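PDB 4HTL: beta-glucoside kinase from Listeria monocytogenes, which catalyses the ATP-dependent phosphorylation of cellobiose to cellobiose-6'-phosphate and may also regulate transcription of the cellobiose-PTS operon. Local coordinates for residues M4-A8 with G19-P23; I28-S32 with V49-N54; G59-S63 with A285-F289; E114-K119 with E272-H276. All blocks are in the same frame, centred on the assembly; numbering follows the deposited sequence.

Contact 1 (M4-A8 with G19-P23); sequences MKIAA and GVVLP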
loop_
_atom_site.group_PDB
_atom_site.type_symbol
_atom_site.label_atom_id
_atom_site.label_comp_id
_atom_site.label_asym_id
_atom_site.label_seq_id
_atom_site.Cartn_x
_atom_site.Cartn_y
_atom_site.Cartn_z
HETATM N N MSE A 4 12.766 -29.815 20.453
HETATM C CA MSE A 4 11.643 -29.319 19.593
HETATM C C MSE A 4 11.978 -29.577 18.095
HETATM O O MSE A 4 13.021 -29.134 17.591
HETATM C CB MSE A 4 11.383 -27.823 19.878
HETATM C CG MSE A 4 9.917 -27.430 20.226
HETATM SE SE MSE A 4 9.363 -27.697 22.114
HETATM C CE MSE A 4 9.479 -25.880 22.839
ATOM N N LYS A 5 11.105 -30.313 17.409
ATOM C CA LYS A 5 11.209 -30.572 15.961
ATOM C C LYS A 5 9.843 -30.233 15.373
ATOM O O LYS A 5 8.818 -30.760 15.822
ATOM C CB LYS A 5 11.526 -32.041 15.649
ATOM C CG LYS A 5 12.951 -32.504 15.932
ATOM C CD LYS A 5 13.108 -34.007 15.681
ATOM C CE LYS A 5 14.558 -34.455 15.827
ATOM N NZ LYS A 5 14.804 -35.885 15.476
ATOM N N ILE A 6 9.835 -29.366 14.370
ATOM C CA ILE A 6 8.589 -28.816 13.805
ATOM C C ILE A 6 8.328 -29.383 12.422
ATOM O O ILE A 6 9.169 -29.301 11.534
ATOM C CB ILE A 6 8.613 -27.250 13.805
ATOM C CG1 ILE A 6 8.774 -26.726 15.242
ATOM C CG2 ILE A 6 7.355 -26.659 13.160
ATOM C CD1 ILE A 6 9.389 -25.331 15.331
ATOM N N ALA A 7 7.174 -30.018 12.254
ATOM C CA ALA A 7 6.704 -30.418 10.921
ATOM C C ALA A 7 6.183 -29.182 10.186
ATOM O O ALA A 7 5.222 -28.558 10.634
ATOM C CB ALA A 7 5.613 -31.471 11.024
ATOM N N ALA A 8 6.824 -28.836 9.075
ATOM C CA ALA A 8 6.463 -27.664 8.286
ATOM C C ALA A 8 5.884 -28.094 6.956
ATOM O O ALA A 8 6.400 -29.027 6.292
ATOM C CB ALA A 8 7.691 -26.744 8.070
ATOM N N GLY A 19 8.777 -30.577 5.590
ATOM C CA GLY A 19 10.062 -30.743 6.239
ATOM C C GLY A 19 9.932 -30.892 7.725
ATOM O O GLY A 19 8.876 -30.600 8.311
ATOM N N VAL A 20 11.003 -31.390 8.333
ATOM C CA VAL A 20 11.151 -31.357 9.782
ATOM C C VAL A 20 12.243 -30.320 10.014
ATOM O O VAL A 20 13.338 -30.395 9.432
ATOM C CB VAL A 20 11.536 -32.720 10.373
ATOM C CG1 VAL A 20 11.861 -32.588 11.877
ATOM C CG2 VAL A 20 10.436 -33.756 10.085
ATOM N N VAL A 21 11.900 -29.327 10.823
ATOM C CA VAL A 21 12.695 -28.128 10.969
ATOM C C VAL A 21 12.974 -27.925 12.456
ATOM O O VAL A 21 12.079 -28.063 13.329
ATOM C CB VAL A 21 11.967 -26.903 10.373
ATOM C CG1 VAL A 21 12.903 -25.685 10.274
ATOM C CG2 VAL A 21 11.356 -27.254 9.015
ATOM N N LEU A 22 14.217 -27.591 12.744
ATOM C CA LEU A 22 14.627 -27.266 14.097
ATOM C C LEU A 22 14.385 -25.761 14.292
ATOM O O LEU A 22 14.327 -25.006 13.318
ATOM C CB LEU A 22 16.104 -27.627 14.308
ATOM C CG LEU A 22 16.497 -29.094 14.064
ATOM C CD1 LEU A 22 17.995 -29.318 14.330
ATOM C CD2 LEU A 22 15.660 -30.031 14.941
ATOM N N PRO A 23 14.256 -25.322 15.553
ATOM C CA PRO A 23 13.886 -23.930 15.798
ATOM C C PRO A 23 14.828 -22.849 15.248
ATOM O O PRO A 23 14.394 -21.700 15.209
ATOM C CB PRO A 23 13.779 -23.850 17.326
ATOM C CG PRO A 23 13.519 -25.255 17.757
ATOM C CD PRO A 23 14.332 -26.089 16.819
#
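G19 meets A8 in an antiparallel hydrogen-bonded pair: A8 N donates to G19 O at 2.8 Å, nearly straight at 173°, and G19 N returns a bond to A8 O at 2.9 Å. These two strands form the beta hairpin 6-11/15-21 that opens the actin-like ATPase fold of ROK kinases, and A8 belongs, by similarity, to the ATP-binding stretch. V20 faces A7 in the non-hydrogen-bonded pair, where the CA atoms come to 4.7 Å. Its CG1, placed anti to the backbone N (chi1 173°), reaches K5 CB at 3.8 Å, on the face that F50 and L51 of helix 40-52 cover. V21 restores the hydrogen-bonded pattern with I6, its N and O each engaged at 2.8 Å by I6 O and I6 N. On the face turned to helix 280-293, V21 CG2 packs on A8 CB at 3.8 Å. Past the strand, L22 lies alongside K5, both side chains pointing the same way, with CD2 at 3.8 Å from K5 CG; the ammonium of K5 extends onward to a salt bridge with D56. P23 closes the segment by setting its ring against the M4 backbone, CD 3.4 Å from M4 O. Four backbone bonds thus serve the pairs A8/G19 and I6/V21, while A7 and V20 between them bond outward to strands 59-64 and 27-34, which implies that the hairpin is tied into the sheet along both its edges.

Contact 2 (I28-S32 with V49-N54); sequences ILTKS and VFLAEN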
loop_
_atom_site.group_PDB
_atom_site.type_symbol
_atom_site.label_atom_id
_atom_site.label_comp_id
_atom_site.label_asym_id
_atom_site.label_seq_id
_atom_site.Cartn_x
_atom_site.Cartn_y
_atom_site.Cartn_z
ATOM N N ILE A 28 16.052 -30.747 8.689
ATOM C CA ILE A 28 16.776 -32.010 8.861
ATOM C C ILE A 28 16.192 -33.134 8.026
ATOM O O ILE A 28 16.855 -34.153 7.833
ATOM C CB ILE A 28 16.917 -32.403 10.365
ATOM C CG1 ILE A 28 15.582 -32.734 11.006
ATOM C CG2 ILE A 28 17.595 -31.286 11.164
ATOM C CD1 ILE A 28 15.683 -33.375 12.377
ATOM N N LEU A 29 14.995 -32.928 7.479
ATOM C CA LEU A 29 14.341 -33.888 6.582
ATOM C C LEU A 29 13.387 -33.122 5.682
ATOM O O LEU A 29 12.745 -32.164 6.128
ATOM C CB LEU A 29 13.589 -34.982 7.383
ATOM C CG LEU A 29 12.949 -36.138 6.584
ATOM C CD1 LEU A 29 13.230 -37.487 7.241
ATOM C CD2 LEU A 29 11.450 -35.950 6.348
ATOM N N THR A 30 13.315 -33.506 4.419
ATOM C CA THR A 30 12.313 -32.957 3.491
ATOM C C THR A 30 11.549 -34.073 2.744
ATOM O O THR A 30 11.992 -35.223 2.667
ATOM C CB THR A 30 12.926 -32.065 2.421
ATOM O OG1 THR A 30 13.843 -32.829 1.662
ATOM C CG2 THR A 30 13.644 -30.857 3.031
ATOM N N LYS A 31 10.398 -33.692 2.195
ATOM C CA LYS A 31 9.593 -34.531 1.333
ATOM C C LYS A 31 8.731 -33.611 0.480
ATOM O O LYS A 31 8.257 -32.585 0.953
ATOM C CB LYS A 31 8.707 -35.456 2.177
ATOM C CG LYS A 31 8.019 -36.573 1.386
ATOM C CD LYS A 31 7.076 -37.363 2.268
ATOM C CE LYS A 31 6.382 -38.488 1.512
ATOM N NZ LYS A 31 5.381 -39.168 2.380
ATOM N N SER A 32 8.533 -33.965 -0.774
ATOM C CA SER A 32 7.705 -33.189 -1.693
ATOM C C SER A 32 6.707 -34.138 -2.384
ATOM O O SER A 32 6.993 -35.334 -2.558
ATOM C CB SER A 32 8.619 -32.496 -2.713
ATOM O OG SER A 32 7.901 -31.868 -3.741
ATOM N N VAL A 49 0.095 -38.547 6.076
ATOM C CA VAL A 49 1.137 -39.556 5.780
ATOM C C VAL A 49 2.503 -39.060 6.286
ATOM O O VAL A 49 3.221 -39.805 6.964
ATOM C CB VAL A 49 1.167 -39.913 4.266
ATOM C CG1 VAL A 49 2.428 -40.706 3.887
ATOM C CG2 VAL A 49 -0.100 -40.677 3.872
ATOM N N PHE A 50 2.832 -37.796 6.026
ATOM C CA PHE A 50 4.119 -37.233 6.492
ATOM C C PHE A 50 4.229 -37.248 8.015
ATOM O O PHE A 50 5.281 -37.583 8.550
ATOM C CB PHE A 50 4.303 -35.806 5.979
ATOM C CG PHE A 50 5.671 -35.194 6.248
ATOM C CD1 PHE A 50 6.774 -35.543 5.496
ATOM C CD2 PHE A 50 5.838 -34.252 7.251
ATOM C CE1 PHE A 50 8.023 -34.960 5.737
ATOM C CE2 PHE A 50 7.083 -33.677 7.505
ATOM C CZ PHE A 50 8.174 -34.037 6.751
ATOM N N LEU A 51 3.136 -36.915 8.711
ATOM C CA LEU A 51 3.135 -36.880 10.186
ATOM C C LEU A 51 3.331 -38.272 10.817
ATOM O O LEU A 51 4.090 -38.415 11.777
ATOM C CB LEU A 51 1.857 -36.211 10.703
ATOM C CG LEU A 51 1.750 -34.701 10.416
ATOM C CD1 LEU A 51 0.322 -34.187 10.619
ATOM C CD2 LEU A 51 2.771 -33.917 11.260
ATOM N N ALA A 52 2.646 -39.276 10.285
ATOM C CA ALA A 52 2.787 -40.666 10.775
ATOM C C ALA A 52 4.214 -41.170 10.598
ATOM O O ALA A 52 4.726 -41.920 11.438
ATOM C CB ALA A 52 1.795 -41.598 10.071
ATOM N N GLU A 53 4.845 -40.740 9.504
ATOM C CA GLU A 53 6.251 -41.047 9.210
ATOM C C GLU A 53 7.254 -40.341 10.115
ATOM O O GLU A 53 8.413 -40.687 10.083
ATOM C CB GLU A 53 6.597 -40.658 7.759
ATOM C CG GLU A 53 5.886 -41.490 6.702
ATOM C CD GLU A 53 6.131 -41.010 5.284
ATOM O OE1 GLU A 53 6.452 -39.808 5.086
ATOM O OE2 GLU A 53 5.999 -41.855 4.364
ATOM N N ASN A 54 6.819 -39.332 10.869
ATOM C CA ASN A 54 7.717 -38.465 11.618
ATOM C C ASN A 54 7.148 -38.214 13.004
ATOM O O ASN A 54 6.736 -37.102 13.344
ATOM C CB ASN A 54 7.933 -37.146 10.862
ATOM C CG ASN A 54 8.764 -37.327 9.610
ATOM O OD1 ASN A 54 9.985 -37.517 9.694
ATOM N ND2 ASN A 54 8.115 -37.295 8.442
#
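K31 and E53 make the charged part of this contact, a salt bridge in which K31 NZ lies 3.0 Å from E53 OE1. The ammonium comes to the syn side of that oxygen, 29° out of the carboxylate plane, and a weak second bond of 3.4 Å joins K31 NZ to E53 OE2. The lysine reaches across because its CG stands anti to the backbone N (chi1 -169°) and the chain beyond is fully extended; the two side chains cross at about a right angle.

Apolar contact centres on F50, whose ring projects from helix 40-52 toward strand 27-34, in the first five-stranded sheet of the actin-like ATPase fold of ROK kinases. L29 and K31, alternate residues on one face of that strand, both slide past the phenyl in the opposite direction to it. L29 CD2 touches F50 CE1 at 3.6 Å; the aliphatic part of K31 contributes CB, 3.7 Å from F50 CE1, and CD, which lies at the ring edge in its plane. V20 and M18 of strand 15-21 also touch this ring, and the side chain of F9, an ATP-site residue by similarity, is about 4 Å from that of F50.

Among the polar groups, N54 folds back: its ND2 donates to F50 O at 2.9 Å, with an N-H...O angle of 157°, and sits 3.5 Å above the centre of the F50 ring. The chemistry implies that F50 adds a helix-to-sheet contact to the backbone pairing of edge strand 27-34 with V20, while the ion pair lies at the more exposed rim, where solvent probably weakens its attraction.

Contact 3 (G59-S63 with A285-F289); sequences GIAVS and AVYHF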
loop_
_atom_site.group_PDB
_atom_site.type_symbol
_atom_site.label_atom_id
_atom_site.label_comp_id
_atom_site.label_asym_id
_atom_site.label_seq_id
_atom_site.Cartn_x
_atom_site.Cartn_y
_atom_site.Cartn_z
ATOM N N GLY A 59 5.475 -30.087 16.957
ATOM C CA GLY A 59 4.722 -28.928 16.511
ATOM C C GLY A 59 4.535 -28.967 15.003
ATOM O O GLY A 59 5.261 -29.675 14.292
ATOM N N ILE A 60 3.543 -28.221 14.523
ATOM C CA ILE A 60 3.215 -28.185 13.099
ATOM C C ILE A 60 3.055 -26.733 12.655
ATOM O O ILE A 60 2.366 -25.958 13.327
ATOM C CB ILE A 60 1.924 -28.976 12.770
ATOM C CG1 ILE A 60 2.015 -30.460 13.228
ATOM C CG2 ILE A 60 1.613 -28.875 11.274
ATOM C CD1 ILE A 60 0.696 -31.216 13.175
ATOM N N ALA A 61 3.692 -26.385 11.527
ATOM C CA ALA A 61 3.704 -25.023 10.977
ATOM C C ALA A 61 3.303 -25.125 9.511
ATOM O O ALA A 61 3.849 -25.940 8.758
ATOM C CB ALA A 61 5.103 -24.405 11.096
ATOM N N VAL A 62 2.320 -24.330 9.119
ATOM C CA VAL A 62 1.782 -24.364 7.758
ATOM C C VAL A 62 1.887 -23.006 7.075
ATOM O O VAL A 62 1.546 -21.955 7.677
ATOM C CB VAL A 62 0.294 -24.812 7.773
ATOM C CG1 VAL A 62 -0.287 -24.855 6.348
ATOM C CG2 VAL A 62 0.142 -26.151 8.514
ATOM N N SER A 63 2.303 -23.050 5.798
ATOM C CA SER A 63 2.232 -21.931 4.872
ATOM C C SER A 63 1.155 -22.313 3.816
ATOM O O SER A 63 1.294 -23.298 3.075
ATOM C CB SER A 63 3.608 -21.696 4.223
ATOM O OG SER A 63 3.549 -21.026 2.988
ATOM N N ALA A 285 6.899 -20.313 7.750
ATOM C CA ALA A 285 5.842 -20.976 8.522
ATOM C C ALA A 285 6.397 -21.250 9.917
ATOM O O ALA A 285 5.727 -21.018 10.923
ATOM C CB ALA A 285 5.396 -22.268 7.838
ATOM N N VAL A 286 7.627 -21.755 9.968
ATOM C CA VAL A 286 8.300 -22.000 11.230
ATOM C C VAL A 286 8.485 -20.747 12.068
ATOM O O VAL A 286 8.194 -20.751 13.272
ATOM C CB VAL A 286 9.592 -22.834 11.053
ATOM C CG1 VAL A 286 10.430 -22.902 12.364
ATOM C CG2 VAL A 286 9.194 -24.224 10.547
ATOM N N TYR A 287 8.968 -19.683 11.456
ATOM C CA TYR A 287 9.064 -18.423 12.155
ATOM C C TYR A 287 7.750 -18.008 12.793
ATOM O O TYR A 287 7.721 -17.646 13.988
ATOM C CB TYR A 287 9.594 -17.344 11.236
ATOM C CG TYR A 287 9.861 -16.025 11.887
ATOM C CD1 TYR A 287 11.103 -15.745 12.452
ATOM C CD2 TYR A 287 8.919 -15.025 11.852
ATOM C CE1 TYR A 287 11.375 -14.519 13.005
ATOM C CE2 TYR A 287 9.193 -13.783 12.399
ATOM C CZ TYR A 287 10.428 -13.552 12.980
ATOM O OH TYR A 287 10.739 -12.325 13.520
ATOM N N HIS A 288 6.665 -18.055 12.026
ATOM C CA HIS A 288 5.345 -17.745 12.586
ATOM C C HIS A 288 5.000 -18.634 13.753
ATOM O O HIS A 288 4.563 -18.150 14.788
ATOM C CB HIS A 288 4.278 -17.822 11.487
ATOM C CG HIS A 288 2.888 -17.660 11.985
ATOM N ND1 HIS A 288 2.465 -16.543 12.596
ATOM C CD2 HIS A 288 1.812 -18.548 11.999
ATOM C CE1 HIS A 288 1.174 -16.695 12.962
ATOM N NE2 HIS A 288 0.780 -17.926 12.610
ATOM N N PHE A 289 5.217 -19.946 13.614
ATOM C CA PHE A 289 4.957 -20.905 14.692
ATOM C C PHE A 289 5.739 -20.532 15.944
ATOM O O PHE A 289 5.184 -20.521 17.044
ATOM C CB PHE A 289 5.361 -22.327 14.246
ATOM C CG PHE A 289 5.243 -23.360 15.336
ATOM C CD1 PHE A 289 4.123 -24.145 15.450
ATOM C CD2 PHE A 289 6.278 -23.544 16.238
ATOM C CE1 PHE A 289 4.026 -25.088 16.453
ATOM C CE2 PHE A 289 6.191 -24.472 17.243
ATOM C CZ PHE A 289 5.055 -25.246 17.354
HETATM O O HOH W 1 2.834 -21.231 10.406
#
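A61, F289 and A285 bury most of the surface where helix 280-293 packs on strand 59-64 of the mixed sheet, an alpha-on-beta layer of the actin-like ATPase fold. The short axes pass 6.9 Å apart at 127°. The close approach is consistent with the small side chains there: A61 CB points into the helix, 3.4 Å from A285 O and 3.9 Å from A285 CB. In return, A285 CB lies against the strand backbone, 3.7 Å from V62 C. F289, one turn further on, has its CG anti to the backbone N (chi1 175°), which directs the ring toward G59. Its CB packs on A61 CB at 3.8 Å, while the ring meets the backbone obliquely, with CZ 3.8 Å from the CA of G59, a residue without a side chain to intervene. I6 and A102, from the strands flanking 59-64, also touch this phenyl. At the other end S63 turns its hydroxyl to D10, a residue of the ATP site by similarity, and bonds to it. A water bridges the two backbones, donating to V62 O at 3.1 Å and to A285 O at 2.9 Å.

Contact 4 (E114-K119 with E272-H276); sequences EKWLGK and ETATH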
loop_
_atom_site.group_PDB
_atom_site.type_symbol
_atom_site.label_atom_id
_atom_site.label_comp_id
_atom_site.label_asym_id
_atom_site.label_seq_id
_atom_site.Cartn_x
_atom_site.Cartn_y
_atom_site.Cartn_z
ATOM N N GLU A 114 12.481 -14.089 4.748
ATOM C CA GLU A 114 13.376 -12.973 4.437
ATOM C C GLU A 114 13.785 -12.161 5.692
ATOM O O GLU A 114 14.968 -11.785 5.855
ATOM C CB GLU A 114 12.751 -12.062 3.344
ATOM C CG GLU A 114 13.793 -11.346 2.479
ATOM C CD GLU A 114 14.614 -12.291 1.651
ATOM O OE1 GLU A 114 15.841 -12.384 1.864
ATOM O OE2 GLU A 114 13.996 -12.939 0.810
ATOM N N LYS A 115 12.799 -11.906 6.556
ATOM C CA LYS A 115 12.990 -11.191 7.832
ATOM C C LYS A 115 13.886 -12.015 8.794
ATOM O O LYS A 115 14.763 -11.479 9.483
ATOM C CB LYS A 115 11.647 -10.882 8.503
ATOM C CG LYS A 115 11.766 -10.301 9.904
ATOM C CD LYS A 115 12.493 -8.942 9.849
ATOM C CE LYS A 115 12.557 -8.135 11.148
ATOM N NZ LYS A 115 13.375 -6.874 10.943
ATOM N N TRP A 116 13.637 -13.317 8.860
ATOM C CA TRP A 116 14.318 -14.193 9.845
ATOM C C TRP A 116 15.736 -14.491 9.473
ATOM O O TRP A 116 16.678 -14.262 10.244
ATOM C CB TRP A 116 13.512 -15.490 9.949
ATOM C CG TRP A 116 13.984 -16.459 10.999
ATOM C CD1 TRP A 116 14.826 -16.215 12.088
ATOM C CD2 TRP A 116 13.666 -17.871 11.076
ATOM N NE1 TRP A 116 15.050 -17.373 12.810
ATOM C CE2 TRP A 116 14.376 -18.395 12.257
ATOM C CE3 TRP A 116 12.917 -18.735 10.302
ATOM C CZ2 TRP A 116 14.297 -19.714 12.614
ATOM C CZ3 TRP A 116 12.844 -20.066 10.674
ATOM C CH2 TRP A 116 13.488 -20.546 11.824
ATOM N N LEU A 117 15.909 -14.979 8.244
ATOM C CA LEU A 117 17.155 -15.579 7.788
ATOM C C LEU A 117 17.750 -14.942 6.544
ATOM O O LEU A 117 18.866 -15.287 6.145
ATOM C CB LEU A 117 16.913 -17.070 7.493
ATOM C CG LEU A 117 16.451 -17.885 8.706
ATOM C CD1 LEU A 117 16.084 -19.319 8.250
ATOM C CD2 LEU A 117 17.466 -17.899 9.875
ATOM N N GLY A 118 17.031 -14.008 5.934
ATOM C CA GLY A 118 17.447 -13.477 4.692
ATOM C C GLY A 118 17.919 -12.031 4.791
ATOM O O GLY A 118 18.609 -11.676 5.705
ATOM N N LYS A 119 17.523 -11.225 3.808
ATOM C CA LYS A 119 18.043 -9.844 3.600
ATOM C C LYS A 119 17.265 -8.796 4.358
ATOM O O LYS A 119 17.621 -7.619 4.332
ATOM C CB LYS A 119 18.022 -9.508 2.100
ATOM C CG LYS A 119 18.918 -10.363 1.239
ATOM C CD LYS A 119 18.742 -10.016 -0.221
ATOM C CE LYS A 119 19.770 -10.625 -1.122
ATOM N NZ LYS A 119 19.511 -10.166 -2.524
ATOM N N GLU A 272 16.273 -5.899 -5.183
ATOM C CA GLU A 272 17.197 -7.023 -5.278
ATOM C C GLU A 272 16.414 -8.313 -5.133
ATOM O O GLU A 272 15.235 -8.297 -4.799
ATOM C CB GLU A 272 18.343 -6.933 -4.241
ATOM C CG GLU A 272 17.913 -6.916 -2.830
ATOM C CD GLU A 272 19.123 -6.709 -1.911
ATOM O OE1 GLU A 272 20.077 -7.473 -2.053
ATOM O OE2 GLU A 272 19.110 -5.773 -1.070
ATOM N N THR A 273 17.050 -9.432 -5.445
ATOM C CA THR A 273 16.363 -10.690 -5.352
ATOM C C THR A 273 16.075 -11.150 -3.923
ATOM O O THR A 273 16.831 -10.882 -2.997
ATOM C CB THR A 273 17.121 -11.815 -6.072
ATOM O OG1 THR A 273 18.460 -11.907 -5.546
ATOM C CG2 THR A 273 17.109 -11.571 -7.618
ATOM N N ALA A 274 14.963 -11.852 -3.773
ATOM C CA ALA A 274 14.614 -12.539 -2.524
ATOM C C ALA A 274 15.582 -13.709 -2.351
ATOM O O ALA A 274 16.140 -14.180 -3.309
ATOM C CB ALA A 274 13.170 -13.072 -2.633
ATOM N N THR A 275 15.737 -14.185 -1.124
ATOM C CA THR A 275 16.568 -15.337 -0.822
ATOM C C THR A 275 15.711 -16.574 -0.465
ATOM O O THR A 275 14.491 -16.516 -0.261
ATOM C CB THR A 275 17.533 -15.026 0.332
ATOM O OG1 THR A 275 16.799 -14.714 1.517
ATOM C CG2 THR A 275 18.521 -13.871 0.009
ATOM N N HIS A 276 16.378 -17.715 -0.318
ATOM C CA HIS A 276 15.716 -18.956 0.124
ATOM C C HIS A 276 14.553 -19.316 -0.772
ATOM O O HIS A 276 13.480 -19.744 -0.281
ATOM C CB HIS A 276 15.270 -18.861 1.594
ATOM C CG HIS A 276 16.386 -18.534 2.545
ATOM N ND1 HIS A 276 16.742 -17.257 2.836
ATOM C CD2 HIS A 276 17.263 -19.364 3.253
ATOM C CE1 HIS A 276 17.802 -17.280 3.714
ATOM N NE2 HIS A 276 18.134 -18.564 3.937
HETATM O O HOH W 2 18.987 -12.817 -3.298
#
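E114 grips T275 through both carboxylate oxygens. The backbone N of T275 donates to E114 OE2 at 2.9 Å, nearly straight at 167° and on the syn lone pair, while T275 OG1 donates a short hydrogen bond of 2.5 Å to E114 OE1, tilted out of the carboxylate plane. Nearby, K119 forms the salt bridge of the contact: its NZ bonds E272 OE1 at 2.8 Å, from the anti side and 34° out of the carboxylate plane, and also meets T273 O at 2.8 Å, in the carbonyl plane on a lone pair. At the far end, H276 brings its ring edge to L117, with CE1 3.3 Å from L117 O. These bonds join the end of helix 106-117 to the chain leaving strand 270-273, and so connect elements associated with the two five-stranded sheets of the ROK kinase fold. Behind the first shell, K119 N donates to the anti lone pair of E114 OE1; three bonds to its two oxygens should restrict the carboxylate's rotation. The bend in the glutamate at chi2 (65°) turns its end toward T275. H276 ND1 in turn donates to T275 OG1, and a water accepting from K119 NZ also meets T273 OG1. F242 of strand 240-244 touches the side chains of E114, K119 and E272.

From the N terminus, contact 1 closes the first hairpin, with only ten residues between its segments. Contact 2 follows in series, bringing helix 40-52 back over edge strand 27-34 of the sheet; it joins contact 1 through backbone pairing of V20 with I28 and L29. Contact 3 opens next and spans 221 residues, returning the C-terminal helix 280-293 to strand 59-64, which pairs beside strand 6-11 of contact 1. Contact 4 is nested inside that long loop and ties helix 106-117 to the end of strand 270-273 in the second sheet. None of the loops cross. W116 against Y287 and V286 connects contacts 3 and 4, whereas contacts 2 and 4 remain about 11 Å apart at their nearest atoms.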